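Local coordinates for endo-alpha-(1->5)-L-arabinanase (Bacillus licheniformis, PDB 6B7K), which probably cleaves internal alpha-1,5-arabinofuranosidic linkages of arabinan, as a calcium-binding glycoside hydrolase of family 43, at residues K16-I21 against W55-S60. Sequence-based numbering, arbitrary orientation.
Sequences KGDNFI and WSAAPS
The carboxylate of Asp-18 and the indole of Trp-55 are the flat groups here, and they leave the junction in different directions. With CG anti to the backbone N (chi1 -166°), the carboxylate of Asp-18 reaches along strand 54-61, where its OD2 lies 3.5 Å from CB of Ala-57, whose small methyl lets the acid come in alongside. The other oxygen, OD1, forms a salt bridge with Arg-45, so that the charge is matched from the strand next along the sheet. The CB of Asp-18 rests over the backbone, 4.1 Å from CA of Ser-56. The side chain of Trp-55 meets the segment 16-21 through CB, 3.7 Å from Asp-18 O, while its buried indole turns away to pack among Ile-47, Trp-33, Leu-286 and Ile-288; a large, mostly apolar ring suits that interior, and its one polar atom, NE1, makes a weak hydrogen bond to Gly-52 O.

Backbone bonds set the register. Trp-55 N gives a nearly straight but weak bond to Lys-16 O (3.3 Å), and Asp-18 N returns a shorter one to Trp-55 O (3.0 Å), approaching from above the carbonyl plane. Between these bonds Gly-17 pairs with Trp-55; its backbone angles (89°/-137°) are ones that glycine adopts readily. An inverse gamma turn centred on Asp-18, with a weak bond from Asn-19 N to Gly-17 O, then bends the chain off the edge. The result is a short parallel edge strand, 16-17, added to an otherwise antiparallel blade of the five-bladed beta-propeller characteristic of family 43.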
loop_
_atom_site.group_PDB
_atom_site.type_symbol
_atom_site.label_atom_id
_atom_site.label_comp_id
_atom_site.label_asym_id
_atom_site.label_seq_id
_atom_site.Cartn_x
_atom_site.Cartn_y
_atom_site.Cartn_z
ATOM N N LYS A 16 2.830 14.504 15.085
ATOM C CA LYS A 16 3.739 15.629 15.251
ATOM C C LYS A 16 5.174 15.136 15.156
ATOM O O LYS A 16 5.449 13.939 15.234
ATOM C CB LYS A 16 3.504 16.339 16.594
ATOM C CG LYS A 16 3.739 15.449 17.803
ATOM C CD LYS A 16 3.207 16.077 19.082
ATOM C CE LYS A 16 1.688 16.085 19.104
ATOM N NZ LYS A 16 1.158 16.568 20.409
ATOM N N GLY A 17 6.091 16.078 14.996
ATOM C CA GLY A 17 7.499 15.710 14.911
ATOM C C GLY A 17 7.868 15.421 13.473
ATOM O O GLY A 17 7.473 16.154 12.556
ATOM N N ASP A 18 8.633 14.352 13.267
ATOM C CA ASP A 18 9.082 13.957 11.931
ATOM C C ASP A 18 8.040 13.028 11.304
ATOM O O ASP A 18 8.254 11.833 11.098
ATOM C CB ASP A 18 10.456 13.299 12.014
ATOM C CG ASP A 18 11.135 13.173 10.665
ATOM O OD1 ASP A 18 10.517 13.537 9.641
ATOM O OD2 ASP A 18 12.296 12.711 10.624
ATOM N N ASN A 19 6.883 13.618 11.000
ATOM C CA ASN A 19 5.717 12.882 10.533
ATOM C C ASN A 19 5.551 12.932 9.017
ATOM O O ASN A 19 4.452 12.671 8.510
ATOM C CB ASN A 19 4.455 13.409 11.221
ATOM C CG ASN A 19 4.213 14.881 10.950
ATOM O OD1 ASN A 19 5.145 15.632 10.659
ATOM N ND2 ASN A 19 2.957 15.303 11.044
ATOM N N PHE A 20 6.611 13.265 8.284
ATOM C CA PHE A 20 6.544 13.236 6.828
ATOM C C PHE A 20 6.565 11.796 6.339
ATOM O O PHE A 20 7.382 10.988 6.793
ATOM C CB PHE A 20 7.709 14.013 6.216
ATOM C CG PHE A 20 7.906 13.748 4.746
ATOM C CD1 PHE A 20 7.174 14.444 3.802
ATOM C CD2 PHE A 20 8.820 12.800 4.307
ATOM C CE1 PHE A 20 7.347 14.208 2.450
ATOM C CE2 PHE A 20 8.995 12.557 2.956
ATOM C CZ PHE A 20 8.257 13.263 2.026
ATOM N N ILE A 21 5.674 11.476 5.400
ATOM C CA ILE A 21 5.595 10.133 4.842
ATOM C C ILE A 21 4.898 10.221 3.494
ATOM O O ILE A 21 4.215 11.201 3.193
ATOM C CB ILE A 21 4.852 9.166 5.798
ATOM C CG1 ILE A 21 5.253 7.718 5.512
ATOM C CG2 ILE A 21 3.345 9.337 5.665
ATOM C CD1 ILE A 21 6.735 7.468 5.631
ATOM N N TRP A 55 6.544 10.921 16.052
ATOM C CA TRP A 55 7.344 10.093 15.164
ATOM C C TRP A 55 8.731 10.692 14.977
ATOM O O TRP A 55 8.912 11.912 14.986
ATOM C CB TRP A 55 6.651 9.923 13.807
ATOM C CG TRP A 55 5.360 9.158 13.904
ATOM C CD1 TRP A 55 4.134 9.659 14.223
ATOM C CD2 TRP A 55 5.174 7.752 13.691
ATOM N NE1 TRP A 55 3.193 8.657 14.221
ATOM C CE2 TRP A 55 3.807 7.475 13.899
ATOM C CE3 TRP A 55 6.027 6.701 13.344
ATOM C CZ2 TRP A 55 3.275 6.195 13.770
ATOM C CZ3 TRP A 55 5.497 5.428 13.220
ATOM C CH2 TRP A 55 4.134 5.188 13.430
ATOM N N SER A 56 9.715 9.809 14.814
ATOM C CA SER A 56 11.101 10.208 14.627
ATOM C C SER A 56 11.710 9.351 13.528
ATOM O O SER A 56 11.231 8.255 13.230
ATOM C CB SER A 56 11.910 10.073 15.922
ATOM O OG SER A 56 12.017 8.713 16.301
ATOM N N ALA A 57 12.781 9.864 12.927
ATOM C CA ALA A 57 13.412 9.175 11.811
ATOM C C ALA A 57 14.046 7.869 12.270
ATOM O O ALA A 57 14.451 7.718 13.424
ATOM C CB ALA A 57 14.464 10.070 11.156
ATOM N N ALA A 58 14.115 6.916 11.351
ATOM C CA ALA A 58 14.691 5.602 11.578
ATOM C C ALA A 58 15.576 5.246 10.396
ATOM O O ALA A 58 15.443 5.832 9.316
ATOM C CB ALA A 58 13.592 4.544 11.760
ATOM N N PRO A 59 16.510 4.310 10.572
ATOM C CA PRO A 59 17.406 3.952 9.465
ATOM C C PRO A 59 16.625 3.522 8.232
ATOM O O PRO A 59 15.677 2.739 8.316
ATOM C CB PRO A 59 18.238 2.800 10.040
ATOM C CG PRO A 59 18.235 3.037 11.504
ATOM C CD PRO A 59 16.893 3.635 11.827
ATOM N N SER A 60 17.029 4.054 7.084
ATOM C CA SER A 60 16.361 3.755 5.831
ATOM C C SER A 60 16.745 2.366 5.332
ATOM O O SER A 60 17.840 1.866 5.599
ATOM C CB SER A 60 16.712 4.804 4.779
ATOM O OG SER A 60 16.381 6.103 5.236
#